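Local coordinates for protein acyl-CoA hydrolase (Bacillus halodurans, PDB 1VPM) that binds coenzyme A and probably hydrolyses the thioester of long-chain fatty acyl-CoA, as a hexameric hotdog-fold enzyme of the acyl-CoA hydrolase family, at residues A[48-53]-A[104-109]; A[53-58]-A[64-69]; A[90-93]-A[99-102]; A[123-128]-A[160-165]. All coordinates share one frame; numbering follows the deposited sequence.

Contact 1: residues A[48-53]-A[104-109]; sequences AYIDEI and VRVHSN
With chi1 of Ile50 at -75°, its CG1 branch lies beside the backbone N and its CG2 methyl opposite that nitrogen, and the two branches meet different valines of segment 104-109. CG1 of Ile50 presses on CG2 of Val106 at 3.7 Å, the side chains crossing at about a right angle, and also reaches CG1 of Val104 at 4.2 Å. The other branch, CG2, touches CB of Val104. One turn further along the helix, Ile53 has its longer branch anti to the backbone N (chi1 -165°); this turns its CG2 methyl to Val104, where it sits 3.8 Å from CG1 and 4.0 Å from CG2. Val104 is therefore wedged between Ile50 and Ile53, while of the helix segment Val106 meets only Ile50. The helix runs at 135° to the strand, their axes 9.2 Å apart at closest approach. This is the central helix of the hotdog fold lying against its curled antiparallel sheet; Leu88 of the neighbouring strand 85-95 extends the apolar layer beside Ile53 and Val106. No hydrogen bond joins the two segments, so helix and strand are held here by the fit of branched aliphatic side chains in a buried interior.

Contact 2: residues A[53-58]-A[64-69]; sequences IAALTA and SAVVTA. With COA (coenzyme A), chain D.
Val66 carries almost the whole contact, its two methyls meeting successive turns of the helix. Its CG1 lies 4.0 Å from CB of Ala58. CG2, held between the backbone N and the carbonyl carbon by a chi1 of -57°, comes 3.8 Å from the carbonyl O of Ala55 and 4.2 Å from CB of the same alanine. Because the helix offers only methyls here, the backbone of the strand can come close to it: the CA atoms of Ala55 and Val66 are 6.5 Å apart. Within the helix, Ile53 O accepts from both Thr57 N and Thr57 OG1, which reach it from opposite faces of its carbonyl plane; the hydroxyl bond is 2.8 Å long. This satisfies a buried threonine without drawing on the strand.

Beyond Val66 the fit slackens. Thr68 has little contact with segment 53-58, and its OG1 bonds instead to Asp51 one turn earlier on the helix. Val67 and Ala69 face coenzyme A. The pantetheine nitrogen N4P donates to Thr68 O at 2.8 Å, with a bent N-H...O angle of 139°, and CB of Ala69 lies 3.6 Å from CDP of the ligand. Asp75 and Phe76 of the second subunit also hydrogen-bond the ligand, which places this strand at a site shared between subunits. The strand, outermost in the sheet of its own chain, thus has two chemistries: small apolar groups seat it on the central helix, while its backbone carbonyl and opposite surface hold the pantetheine arm.

Contact 3: residues A[90-93]-A[99-102]; sequences GFVT and SMEV. With COA (coenzyme A), chain D.
Strands 90-93 and 99-102 run antiparallel in sense, at 129° with their axes 4.7 Å apart, and Val92 faces Val102 as a non-hydrogen-bonded pair. Thr93 N donates to Glu101 O at 2.9 Å and 166°, a nearly straight bond whose donor is tilted from the carbonyl plane. Beside it, CA of Val92 makes a C-H...O contact of 3.3 Å with Glu101 O, and CA of Val102 a longer one with Phe91 O. The paired valines touch through their CG2 methyls, on the sheet face that packs against helix 43-62. Both strands belong to the hairpin 85-95/99-109 of the hotdog sheet. With Glu101 CG anti to the backbone N (chi1 -176°) and the chain extended beyond it, the side chain crosses that of Thr93 at a slant, and Thr93 OG1 donates to OE1 at 2.6 Å. OE1 receives this hydroxyl on its anti lone pair and also pairs with Arg158, while OE2 forms a salt bridge with Arg162; both arginines come from helix 146-166. A glutamine in place of Glu101 would probably cost Arg158 and Arg162 the carboxylate charge they share, with Asp72 still paired to Arg162. At the start of the second strand, Ser99 OG donates to the 3'-phosphate oxygen O8A of coenzyme A at 2.7 Å, and Ser99 N adds a weak bond to the same oxygen.

Contact 4: residues A[123-128]-A[160-165]; sequences FLTMVA and ENRKKR. With COA (coenzyme A), chain D.
The coenzyme A pocket has one wall where strand 116-129 meets the C-terminal helix 146-166, with Thr125, Val127 and Arg162 lining it. Arg162 reaches from the helix toward the strand with its chain extended from CG to NE, so that the guanidinium arrives beside Thr125 and Phe123. Thr125 OG1 lies over one face of that group and 3.5 Å from Arg162 CD. At the far end, NH2 comes 3.5 Å from CB of Phe123, with the ring and guanidinium planes turned 56° apart. No direct hydrogen bond links the two segments. A water instead bridges them, 2.6 Å from Thr125 OG1, and accepts a weak bond from Arg162 NH1. NH2 of Arg162 forms salt bridges with Asp72 and Glu101. Arg165 stands next to it, with CG of Arg162 above one face of its guanidinium, and pairs with Asp72 and with Asp75 of the second subunit.

An alanine at Arg162 is likely to leave Asp72 and Glu101 short of a shared positive partner and to open a gap beside the adenine. On the ligand side, Thr125 CG2 approaches N3A of the adenine at 3.3 Å, C2A lies 4.0 Å from Arg162 CD, and Val127 CG2 touches the ribose oxygen O4B at 3.4 Å. Adenine and ribose are thus bordered by the strand, with the C-terminal helix 146-166 closing in at the adenine: a nucleotide-binding site on a hotdog-fold acyl-CoA thioesterase.

Overall arrangement
Contacts 1 and 2 lie in succession along helix 43-62, share Ile53 and have centres 14 Å apart; Asp51 OD1 to Thr68 OG1, at 2.6 Å, ties them together. All four contacts reach one five-stranded sheet. The centres of contacts 2 and 3 are 9 Å apart, and Thr57 CG2 of the helix packs on Phe91 CA at 3.5 Å. Contacts 3 and 4 are joined by the Glu101 OE2 to Arg162 NH2 salt bridge of 2.8 Å, while Ala69 N to Thr125 O, also 2.8 Å, connects contacts 2 and 4. Coenzyme A touches contact 2 chiefly at the pantetheine arm, contact 3 at the 3'-phosphate and contact 4 at adenine and ribose; contact 1 belongs to the apolar interior.

Contact 1: residues A[48-53]-A[104-109]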
# COMPACT_ATOMS: atom_id res chain seq x y z
N ALA A 48 -4.93 -6.94 11.82
CA ALA A 48 -4.80 -5.51 11.46
C ALA A 48 -6.20 -4.90 11.38
O ALA A 48 -6.48 -3.79 11.91
CB ALA A 48 -4.06 -5.29 10.12
N TYR A 49 -7.09 -5.61 10.71
CA TYR A 49 -8.48 -5.12 10.54
C TYR A 49 -9.26 -5.08 11.84
O TYR A 49 -10.03 -4.13 12.08
CB TYR A 49 -9.25 -5.96 9.54
CG TYR A 49 -8.73 -5.96 8.14
CD1 TYR A 49 -8.08 -4.86 7.60
CD2 TYR A 49 -9.01 -7.05 7.31
CE1 TYR A 49 -7.67 -4.88 6.28
CE2 TYR A 49 -8.65 -7.05 6.00
CZ TYR A 49 -7.95 -5.98 5.51
OH TYR A 49 -7.56 -5.99 4.20
N ILE A 50 -9.02 -6.05 12.73
CA ILE A 50 -9.63 -6.08 14.05
C ILE A 50 -9.22 -4.84 14.88
O ILE A 50 -10.06 -4.18 15.47
CB ILE A 50 -9.24 -7.38 14.79
CG1 ILE A 50 -10.00 -8.59 14.26
CG2 ILE A 50 -9.48 -7.29 16.32
CD1 ILE A 50 -9.44 -9.87 14.68
N ASP A 51 -7.94 -4.52 14.89
CA ASP A 51 -7.48 -3.33 15.63
C ASP A 51 -8.02 -2.06 14.99
O ASP A 51 -8.37 -1.13 15.71
CB ASP A 51 -5.97 -3.26 15.66
CG ASP A 51 -5.47 -2.17 16.58
OD1 ASP A 51 -5.58 -2.44 17.81
OD2 ASP A 51 -4.97 -1.11 16.09
N GLU A 52 -8.11 -2.00 13.67
CA GLU A 52 -8.62 -0.81 12.97
C GLU A 52 -10.02 -0.52 13.42
O GLU A 52 -10.37 0.63 13.74
CB GLU A 52 -8.57 -1.04 11.44
CG GLU A 52 -8.87 0.15 10.62
CD GLU A 52 -8.86 -0.14 9.11
OE1 GLU A 52 -8.02 -0.96 8.65
OE2 GLU A 52 -9.70 0.47 8.44
N ILE A 53 -10.85 -1.56 13.45
CA ILE A 53 -12.26 -1.35 13.80
C ILE A 53 -12.34 -1.05 15.30
O ILE A 53 -13.16 -0.27 15.75
CB ILE A 53 -13.18 -2.48 13.33
CG1 ILE A 53 -14.65 -2.03 13.39
CG2 ILE A 53 -13.01 -3.69 14.03
CD1 ILE A 53 -15.58 -2.92 12.66
N VAL A 104 -14.91 -7.45 19.18
CA VAL A 104 -14.94 -7.49 17.75
C VAL A 104 -15.30 -8.90 17.28
O VAL A 104 -14.70 -9.84 17.69
CB VAL A 104 -13.59 -7.05 17.13
CG1 VAL A 104 -13.65 -7.09 15.63
CG2 VAL A 104 -13.21 -5.63 17.56
N ARG A 105 -16.22 -8.97 16.31
CA ARG A 105 -16.55 -10.23 15.61
C ARG A 105 -16.23 -10.07 14.14
O ARG A 105 -16.48 -9.01 13.51
CB ARG A 105 -17.99 -10.66 15.82
CG ARG A 105 -19.07 -9.63 15.71
CD ARG A 105 -20.46 -10.32 15.79
NE ARG A 105 -21.50 -9.38 16.17
CZ ARG A 105 -22.24 -9.50 17.28
NH1 ARG A 105 -22.04 -10.47 18.16
NH2 ARG A 105 -23.15 -8.59 17.55
N VAL A 106 -15.70 -11.14 13.57
CA VAL A 106 -15.30 -11.17 12.16
C VAL A 106 -15.97 -12.39 11.48
O VAL A 106 -15.93 -13.52 11.98
CB VAL A 106 -13.78 -11.28 12.02
CG1 VAL A 106 -13.41 -11.29 10.55
CG2 VAL A 106 -13.03 -10.20 12.81
N HIS A 107 -16.62 -12.14 10.35
CA HIS A 107 -17.23 -13.19 9.49
C HIS A 107 -16.64 -13.06 8.10
O HIS A 107 -16.21 -11.97 7.69
CB HIS A 107 -18.75 -13.02 9.34
CG HIS A 107 -19.51 -13.36 10.58
ND1 HIS A 107 -19.59 -12.51 11.66
CD2 HIS A 107 -20.20 -14.48 10.91
CE1 HIS A 107 -20.32 -13.09 12.60
NE2 HIS A 107 -20.71 -14.28 12.17
N SER A 108 -16.59 -14.19 7.39
CA SER A 108 -16.33 -14.18 5.95
C SER A 108 -17.65 -14.31 5.22
O SER A 108 -18.54 -15.03 5.67
CB SER A 108 -15.40 -15.31 5.53
OG SER A 108 -15.92 -16.55 5.98
N ASN A 109 -17.76 -13.62 4.12
CA ASN A 109 -18.85 -13.77 3.21
C ASN A 109 -18.32 -14.37 1.90
O ASN A 109 -17.54 -13.76 1.20
CB ASN A 109 -19.53 -12.44 2.97
CG ASN A 109 -20.94 -12.60 2.56
OD1 ASN A 109 -21.29 -13.54 1.82
ND2 ASN A 109 -21.80 -11.71 3.06

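Contact 2: residues A[53-58]-A[64-69]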
# COMPACT_ATOMS: atom_id res chain seq x y z
N ILE A 53 -10.85 -1.56 13.45
CA ILE A 53 -12.26 -1.35 13.80
C ILE A 53 -12.34 -1.05 15.30
O ILE A 53 -13.16 -0.27 15.75
CB ILE A 53 -13.18 -2.48 13.33
CG1 ILE A 53 -14.65 -2.03 13.39
CG2 ILE A 53 -13.01 -3.69 14.03
CD1 ILE A 53 -15.58 -2.92 12.66
N ALA A 54 -11.48 -1.65 16.10
CA ALA A 54 -11.49 -1.35 17.51
C ALA A 54 -11.13 0.08 17.84
O ALA A 54 -11.70 0.67 18.76
CB ALA A 54 -10.61 -2.33 18.27
N ALA A 55 -10.14 0.61 17.14
CA ALA A 55 -9.71 2.00 17.28
C ALA A 55 -10.86 2.92 16.91
O ALA A 55 -11.12 3.89 17.63
CB ALA A 55 -8.53 2.28 16.41
N LEU A 56 -11.52 2.66 15.78
CA LEU A 56 -12.67 3.47 15.39
C LEU A 56 -13.78 3.46 16.43
O LEU A 56 -14.32 4.53 16.79
CB LEU A 56 -13.20 3.04 14.01
CG LEU A 56 -12.41 3.44 12.76
CD1 LEU A 56 -12.82 2.57 11.61
CD2 LEU A 56 -12.63 4.92 12.44
N THR A 57 -14.10 2.28 16.90
CA THR A 57 -15.09 2.09 17.95
C THR A 57 -14.78 2.90 19.22
O THR A 57 -15.64 3.61 19.79
CB THR A 57 -15.23 0.61 18.22
OG1 THR A 57 -15.63 -0.05 16.97
CG2 THR A 57 -16.25 0.32 19.31
N ALA A 58 -13.54 2.78 19.68
CA ALA A 58 -13.12 3.42 20.91
C ALA A 58 -13.06 4.94 20.73
O ALA A 58 -13.44 5.69 21.61
CB ALA A 58 -11.75 2.85 21.32
N SER A 64 -11.81 10.84 21.32
CA SER A 64 -10.41 11.03 21.68
C SER A 64 -9.54 10.21 20.78
O SER A 64 -9.98 9.19 20.27
CB SER A 64 -10.11 10.56 23.12
OG SER A 64 -10.88 11.25 24.07
N ALA A 65 -8.28 10.60 20.66
CA ALA A 65 -7.28 9.63 20.20
C ALA A 65 -7.26 8.44 21.15
O ALA A 65 -7.58 8.57 22.34
CB ALA A 65 -5.90 10.27 20.16
N VAL A 66 -6.88 7.28 20.63
CA VAL A 66 -6.77 6.08 21.44
C VAL A 66 -5.51 5.31 21.09
O VAL A 66 -4.92 5.50 20.03
CB VAL A 66 -8.02 5.19 21.30
CG1 VAL A 66 -9.24 5.93 21.66
CG2 VAL A 66 -8.15 4.66 19.84
N VAL A 67 -5.08 4.44 22.01
CA VAL A 67 -3.99 3.52 21.73
C VAL A 67 -4.44 2.14 22.19
O VAL A 67 -5.31 2.02 23.06
CB VAL A 67 -2.68 3.86 22.48
CG1 VAL A 67 -2.15 5.22 22.00
CG2 VAL A 67 -2.85 3.87 23.96
N THR A 68 -3.88 1.11 21.56
CA THR A 68 -4.22 -0.26 21.91
C THR A 68 -3.34 -0.72 23.07
O THR A 68 -2.12 -0.77 22.94
CB THR A 68 -4.03 -1.18 20.75
OG1 THR A 68 -4.83 -0.71 19.64
CG2 THR A 68 -4.45 -2.64 21.13
N ALA A 69 -3.93 -0.97 24.22
CA ALA A 69 -3.16 -1.49 25.34
C ALA A 69 -2.84 -2.98 25.24
O ALA A 69 -1.75 -3.44 25.62
CB ALA A 69 -3.91 -1.25 26.63
N1A COA D . -4.12 -4.80 29.07
C2A COA D . -5.33 -4.31 29.47
N3A COA D . -5.38 -3.06 30.12
C4A COA D . -4.24 -2.36 30.33
C5A COA D . -2.99 -2.87 29.93
C6A COA D . -2.93 -4.11 29.30
N6A COA D . -1.72 -4.66 29.05
N7A COA D . -2.03 -1.97 30.30
C8A COA D . -2.64 -0.91 30.91
N9A COA D . -3.99 -1.15 30.94
C1B COA D . -5.01 -0.19 31.33
C2B COA D . -4.92 0.09 32.81
O2B COA D . -5.52 -0.94 33.55
C3B COA D . -5.66 1.42 32.89
O3B COA D . -7.03 1.09 33.09
P3B COA D . -8.08 2.04 33.83
O7A COA D . -8.13 1.64 35.25
O8A COA D . -9.45 1.92 33.29
O9A COA D . -7.65 3.45 33.57
C4B COA D . -5.34 2.08 31.55
O4B COA D . -4.73 1.06 30.76
C5B COA D . -4.35 3.24 31.64
O5B COA D . -3.16 2.76 32.26
P1A COA D . -2.39 3.52 33.49
O1A COA D . -1.85 2.47 34.44
O2A COA D . -3.28 4.56 34.14
O3A COA D . -1.19 4.36 32.81
P2A COA D . 0.03 3.80 31.90
O4A COA D . 0.60 2.54 32.53
O5A COA D . 1.00 4.96 31.74
O6A COA D . -0.59 3.48 30.44
CBP COA D . -0.62 2.09 28.49
CCP COA D . -0.85 2.15 30.00
CDP COA D . -1.32 0.86 27.91
CEP COA D . -1.25 3.37 27.89
CAP COA D . 0.91 2.04 28.21
OAP COA D . 1.60 0.95 28.81
C9P COA D . 1.17 2.07 26.72
O9P COA D . 1.13 3.33 26.10
N8P COA D . 1.39 0.95 26.01
C7P COA D . 1.61 1.10 24.59
C6P COA D . 0.29 1.29 23.83
C5P COA D . 0.54 1.37 22.34
O5P COA D . 1.20 2.33 21.89
N4P COA D . 0.05 0.39 21.58
C3P COA D . 0.18 0.42 20.14
C2P COA D . 1.28 -0.44 19.52
S1P COA D . 2.97 -0.50 20.26

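Contact 3: residues A[90-93]-A[99-102]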
# COMPACT_ATOMS: atom_id res chain seq x y z
N GLY A 90 -17.58 -4.07 15.70
CA GLY A 90 -16.99 -3.79 16.98
C GLY A 90 -17.93 -2.92 17.82
O GLY A 90 -18.69 -2.11 17.25
N PHE A 91 -17.88 -3.12 19.12
CA PHE A 91 -18.49 -2.20 20.07
C PHE A 91 -17.87 -2.27 21.43
O PHE A 91 -17.29 -3.28 21.82
CB PHE A 91 -20.01 -2.41 20.14
CG PHE A 91 -20.43 -3.82 20.31
CD1 PHE A 91 -20.69 -4.63 19.21
CD2 PHE A 91 -20.67 -4.32 21.57
CE1 PHE A 91 -21.15 -5.92 19.39
CE2 PHE A 91 -21.14 -5.61 21.75
CZ PHE A 91 -21.39 -6.40 20.64
N VAL A 92 -17.96 -1.15 22.14
CA VAL A 92 -17.48 -1.04 23.51
C VAL A 92 -18.44 -1.83 24.37
O VAL A 92 -19.65 -1.60 24.33
CB VAL A 92 -17.38 0.44 23.97
CG1 VAL A 92 -17.04 0.52 25.42
CG2 VAL A 92 -16.37 1.17 23.18
N THR A 93 -17.90 -2.71 25.22
CA THR A 93 -18.69 -3.58 26.06
C THR A 93 -18.63 -3.18 27.51
O THR A 93 -19.55 -3.50 28.25
CB THR A 93 -18.18 -5.03 26.00
OG1 THR A 93 -16.78 -5.07 26.21
CG2 THR A 93 -18.47 -5.61 24.69
N SER A 99 -9.86 3.29 30.22
CA SER A 99 -9.80 2.12 29.32
C SER A 99 -11.19 1.66 28.93
O SER A 99 -12.19 1.89 29.64
CB SER A 99 -9.00 0.99 29.99
OG SER A 99 -9.68 0.44 31.10
N MSE A 100 -11.26 1.05 27.75
CA MSE A 100 -12.48 0.50 27.19
C MSE A 100 -12.20 -0.90 26.70
O MSE A 100 -11.21 -1.13 26.00
CB MSE A 100 -12.88 1.34 26.01
CG MSE A 100 -13.29 2.73 26.35
SE MSE A 100 -13.22 3.97 24.79
CE MSE A 100 -11.29 4.32 24.69
N GLU A 101 -13.04 -1.84 27.09
CA GLU A 101 -13.03 -3.13 26.42
C GLU A 101 -13.85 -3.02 25.14
O GLU A 101 -14.98 -2.49 25.13
CB GLU A 101 -13.64 -4.21 27.33
CG GLU A 101 -13.56 -5.58 26.70
CD GLU A 101 -14.22 -6.66 27.57
OE1 GLU A 101 -15.46 -6.58 27.80
OE2 GLU A 101 -13.47 -7.52 28.08
N VAL A 102 -13.25 -3.49 24.06
CA VAL A 102 -13.89 -3.53 22.75
C VAL A 102 -14.01 -5.00 22.30
O VAL A 102 -13.04 -5.77 22.32
CB VAL A 102 -13.15 -2.68 21.71
CG1 VAL A 102 -13.83 -2.80 20.35
CG2 VAL A 102 -13.08 -1.22 22.15
N1A COA D . -4.12 -4.80 29.07
C2A COA D . -5.33 -4.31 29.47
N3A COA D . -5.38 -3.06 30.12
C4A COA D . -4.24 -2.36 30.33
C5A COA D . -2.99 -2.87 29.93
C6A COA D . -2.93 -4.11 29.30
N6A COA D . -1.72 -4.66 29.05
N7A COA D . -2.03 -1.97 30.30
C8A COA D . -2.64 -0.91 30.91
N9A COA D . -3.99 -1.15 30.94
C1B COA D . -5.01 -0.19 31.33
C2B COA D . -4.92 0.09 32.81
O2B COA D . -5.52 -0.94 33.55
C3B COA D . -5.66 1.42 32.89
O3B COA D . -7.03 1.09 33.09
P3B COA D . -8.08 2.04 33.83
O7A COA D . -8.13 1.64 35.25
O8A COA D . -9.45 1.92 33.29
O9A COA D . -7.65 3.45 33.57
C4B COA D . -5.34 2.08 31.55
O4B COA D . -4.73 1.06 30.76
C5B COA D . -4.35 3.24 31.64
O5B COA D . -3.16 2.76 32.26
P1A COA D . -2.39 3.52 33.49
O1A COA D . -1.85 2.47 34.44
O2A COA D . -3.28 4.56 34.14
O3A COA D . -1.19 4.36 32.81
P2A COA D . 0.03 3.80 31.90
O4A COA D . 0.60 2.54 32.53
O5A COA D . 1.00 4.96 31.74
O6A COA D . -0.59 3.48 30.44
CBP COA D . -0.62 2.09 28.49
CCP COA D . -0.85 2.15 30.00
CDP COA D . -1.32 0.86 27.91
CEP COA D . -1.25 3.37 27.89
CAP COA D . 0.91 2.04 28.21
OAP COA D . 1.60 0.95 28.81
C9P COA D . 1.17 2.07 26.72
O9P COA D . 1.13 3.33 26.10
N8P COA D . 1.39 0.95 26.01
C7P COA D . 1.61 1.10 24.59
C6P COA D . 0.29 1.29 23.83
C5P COA D . 0.54 1.37 22.34
O5P COA D . 1.20 2.33 21.89
N4P COA D . 0.05 0.39 21.58
C3P COA D . 0.18 0.42 20.14
C2P COA D . 1.28 -0.44 19.52
S1P COA D . 2.97 -0.50 20.26

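Contact 4: residues A[123-128]-A[160-165]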
# COMPACT_ATOMS: atom_id res chain seq x y z
N PHE A 123 -11.58 -9.74 22.16
CA PHE A 123 -11.65 -8.52 22.99
C PHE A 123 -10.31 -7.79 22.99
O PHE A 123 -9.24 -8.42 22.99
CB PHE A 123 -11.92 -8.88 24.44
CG PHE A 123 -13.26 -9.51 24.68
CD1 PHE A 123 -14.41 -8.73 24.75
CD2 PHE A 123 -13.36 -10.86 24.92
CE1 PHE A 123 -15.67 -9.32 25.00
CE2 PHE A 123 -14.59 -11.42 25.15
CZ PHE A 123 -15.74 -10.64 25.19
N LEU A 124 -10.38 -6.46 22.86
CA LEU A 124 -9.25 -5.62 23.00
C LEU A 124 -9.44 -4.62 24.13
O LEU A 124 -10.57 -4.31 24.56
CB LEU A 124 -9.02 -4.85 21.71
CG LEU A 124 -8.69 -5.65 20.46
CD1 LEU A 124 -9.96 -6.12 19.79
CD2 LEU A 124 -7.87 -4.80 19.43
N THR A 125 -8.33 -4.10 24.60
CA THR A 125 -8.36 -3.02 25.59
C THR A 125 -7.77 -1.79 24.93
O THR A 125 -6.55 -1.75 24.60
CB THR A 125 -7.61 -3.39 26.87
OG1 THR A 125 -8.22 -4.52 27.52
CG2 THR A 125 -7.66 -2.21 27.85
N MSE A 126 -8.60 -0.75 24.81
CA MSE A 126 -8.21 0.50 24.20
C MSE A 126 -8.14 1.56 25.29
O MSE A 126 -8.97 1.54 26.17
CB MSE A 126 -9.25 0.93 23.16
CG MSE A 126 -9.62 -0.11 22.10
SE MSE A 126 -7.98 -0.76 21.11
CE MSE A 126 -7.60 0.90 20.28
N VAL A 127 -7.19 2.48 25.18
CA VAL A 127 -7.01 3.54 26.17
C VAL A 127 -7.13 4.86 25.48
O VAL A 127 -6.46 5.08 24.51
CB VAL A 127 -5.66 3.40 26.92
CG1 VAL A 127 -5.46 4.55 27.87
CG2 VAL A 127 -5.66 2.10 27.71
N ALA A 128 -8.02 5.72 25.97
CA ALA A 128 -8.15 7.08 25.43
C ALA A 128 -6.98 7.91 25.92
O ALA A 128 -6.61 7.79 27.10
CB ALA A 128 -9.46 7.71 25.92
N GLU A 160 -9.83 -8.78 35.31
CA GLU A 160 -9.02 -9.43 36.34
C GLU A 160 -8.02 -10.40 35.72
O GLU A 160 -6.86 -10.46 36.16
CB GLU A 160 -9.93 -10.13 37.37
CG GLU A 160 -9.21 -10.66 38.59
CD GLU A 160 -8.40 -9.58 39.34
OE1 GLU A 160 -8.79 -8.38 39.33
OE2 GLU A 160 -7.37 -9.94 39.94
N ASN A 161 -8.45 -11.16 34.71
CA ASN A 161 -7.54 -12.04 33.97
C ASN A 161 -6.41 -11.31 33.26
O ASN A 161 -5.30 -11.83 33.21
CB ASN A 161 -8.30 -12.95 33.01
CG ASN A 161 -9.16 -13.97 33.73
OD1 ASN A 161 -9.12 -14.06 34.96
ND2 ASN A 161 -9.96 -14.73 32.98
N ARG A 162 -6.67 -10.14 32.71
CA ARG A 162 -5.63 -9.37 32.06
C ARG A 162 -4.60 -8.87 33.09
O ARG A 162 -3.41 -8.85 32.80
CB ARG A 162 -6.21 -8.19 31.29
CG ARG A 162 -7.15 -8.62 30.17
CD ARG A 162 -7.76 -7.47 29.43
NE ARG A 162 -8.76 -8.05 28.55
CZ ARG A 162 -10.07 -7.82 28.61
NH1 ARG A 162 -10.59 -6.91 29.45
NH2 ARG A 162 -10.85 -8.45 27.78
N LYS A 163 -5.08 -8.46 34.26
CA LYS A 163 -4.16 -8.09 35.36
C LYS A 163 -3.26 -9.26 35.77
O LYS A 163 -2.04 -9.11 35.90
CB LYS A 163 -4.94 -7.56 36.57
CG LYS A 163 -5.50 -6.16 36.35
N LYS A 164 -3.87 -10.43 35.95
CA LYS A 164 -3.12 -11.62 36.35
C LYS A 164 -2.05 -12.01 35.32
O LYS A 164 -0.91 -12.31 35.68
CB LYS A 164 -4.05 -12.80 36.61
CG LYS A 164 -4.97 -12.64 37.82
N ARG A 165 -2.38 -11.97 34.04
CA ARG A 165 -1.47 -12.52 33.02
C ARG A 165 -0.27 -11.63 32.80
O ARG A 165 0.79 -12.09 32.33
CB ARG A 165 -2.20 -12.72 31.70
CG ARG A 165 -2.31 -11.46 30.86
CD ARG A 165 -3.19 -11.71 29.71
NE ARG A 165 -3.36 -10.51 28.89
CZ ARG A 165 -4.44 -10.29 28.14
NH1 ARG A 165 -5.46 -11.15 28.15
NH2 ARG A 165 -4.53 -9.21 27.42
N1A COA D . -4.12 -4.80 29.07
C2A COA D . -5.33 -4.31 29.47
N3A COA D . -5.38 -3.06 30.12
C4A COA D . -4.24 -2.36 30.33
C5A COA D . -2.99 -2.87 29.93
C6A COA D . -2.93 -4.11 29.30
N6A COA D . -1.72 -4.66 29.05
N7A COA D . -2.03 -1.97 30.30
C8A COA D . -2.64 -0.91 30.91
N9A COA D . -3.99 -1.15 30.94
C1B COA D . -5.01 -0.19 31.33
C2B COA D . -4.92 0.09 32.81
O2B COA D . -5.52 -0.94 33.55
C3B COA D . -5.66 1.42 32.89
O3B COA D . -7.03 1.09 33.09
P3B COA D . -8.08 2.04 33.83
O7A COA D . -8.13 1.64 35.25
O8A COA D . -9.45 1.92 33.29
O9A COA D . -7.65 3.45 33.57
C4B COA D . -5.34 2.08 31.55
O4B COA D . -4.73 1.06 30.76
C5B COA D . -4.35 3.24 31.64
O5B COA D . -3.16 2.76 32.26
P1A COA D . -2.39 3.52 33.49
O1A COA D . -1.85 2.47 34.44
O2A COA D . -3.28 4.56 34.14
O3A COA D . -1.19 4.36 32.81
P2A COA D . 0.03 3.80 31.90
O4A COA D . 0.60 2.54 32.53
O5A COA D . 1.00 4.96 31.74
O6A COA D . -0.59 3.48 30.44
CBP COA D . -0.62 2.09 28.49
CCP COA D . -0.85 2.15 30.00
CDP COA D . -1.32 0.86 27.91
CEP COA D . -1.25 3.37 27.89
CAP COA D . 0.91 2.04 28.21
OAP COA D . 1.60 0.95 28.81
C9P COA D . 1.17 2.07 26.72
O9P COA D . 1.13 3.33 26.10
N8P COA D . 1.39 0.95 26.01
C7P COA D . 1.61 1.10 24.59
C6P COA D . 0.29 1.29 23.83
C5P COA D . 0.54 1.37 22.34
O5P COA D . 1.20 2.33 21.89
N4P COA D . 0.05 0.39 21.58
C3P COA D . 0.18 0.42 20.14
C2P COA D . 1.28 -0.44 19.52
S1P COA D . 2.97 -0.50 20.26
O HOH W 1 -9.32 -4.30 29.91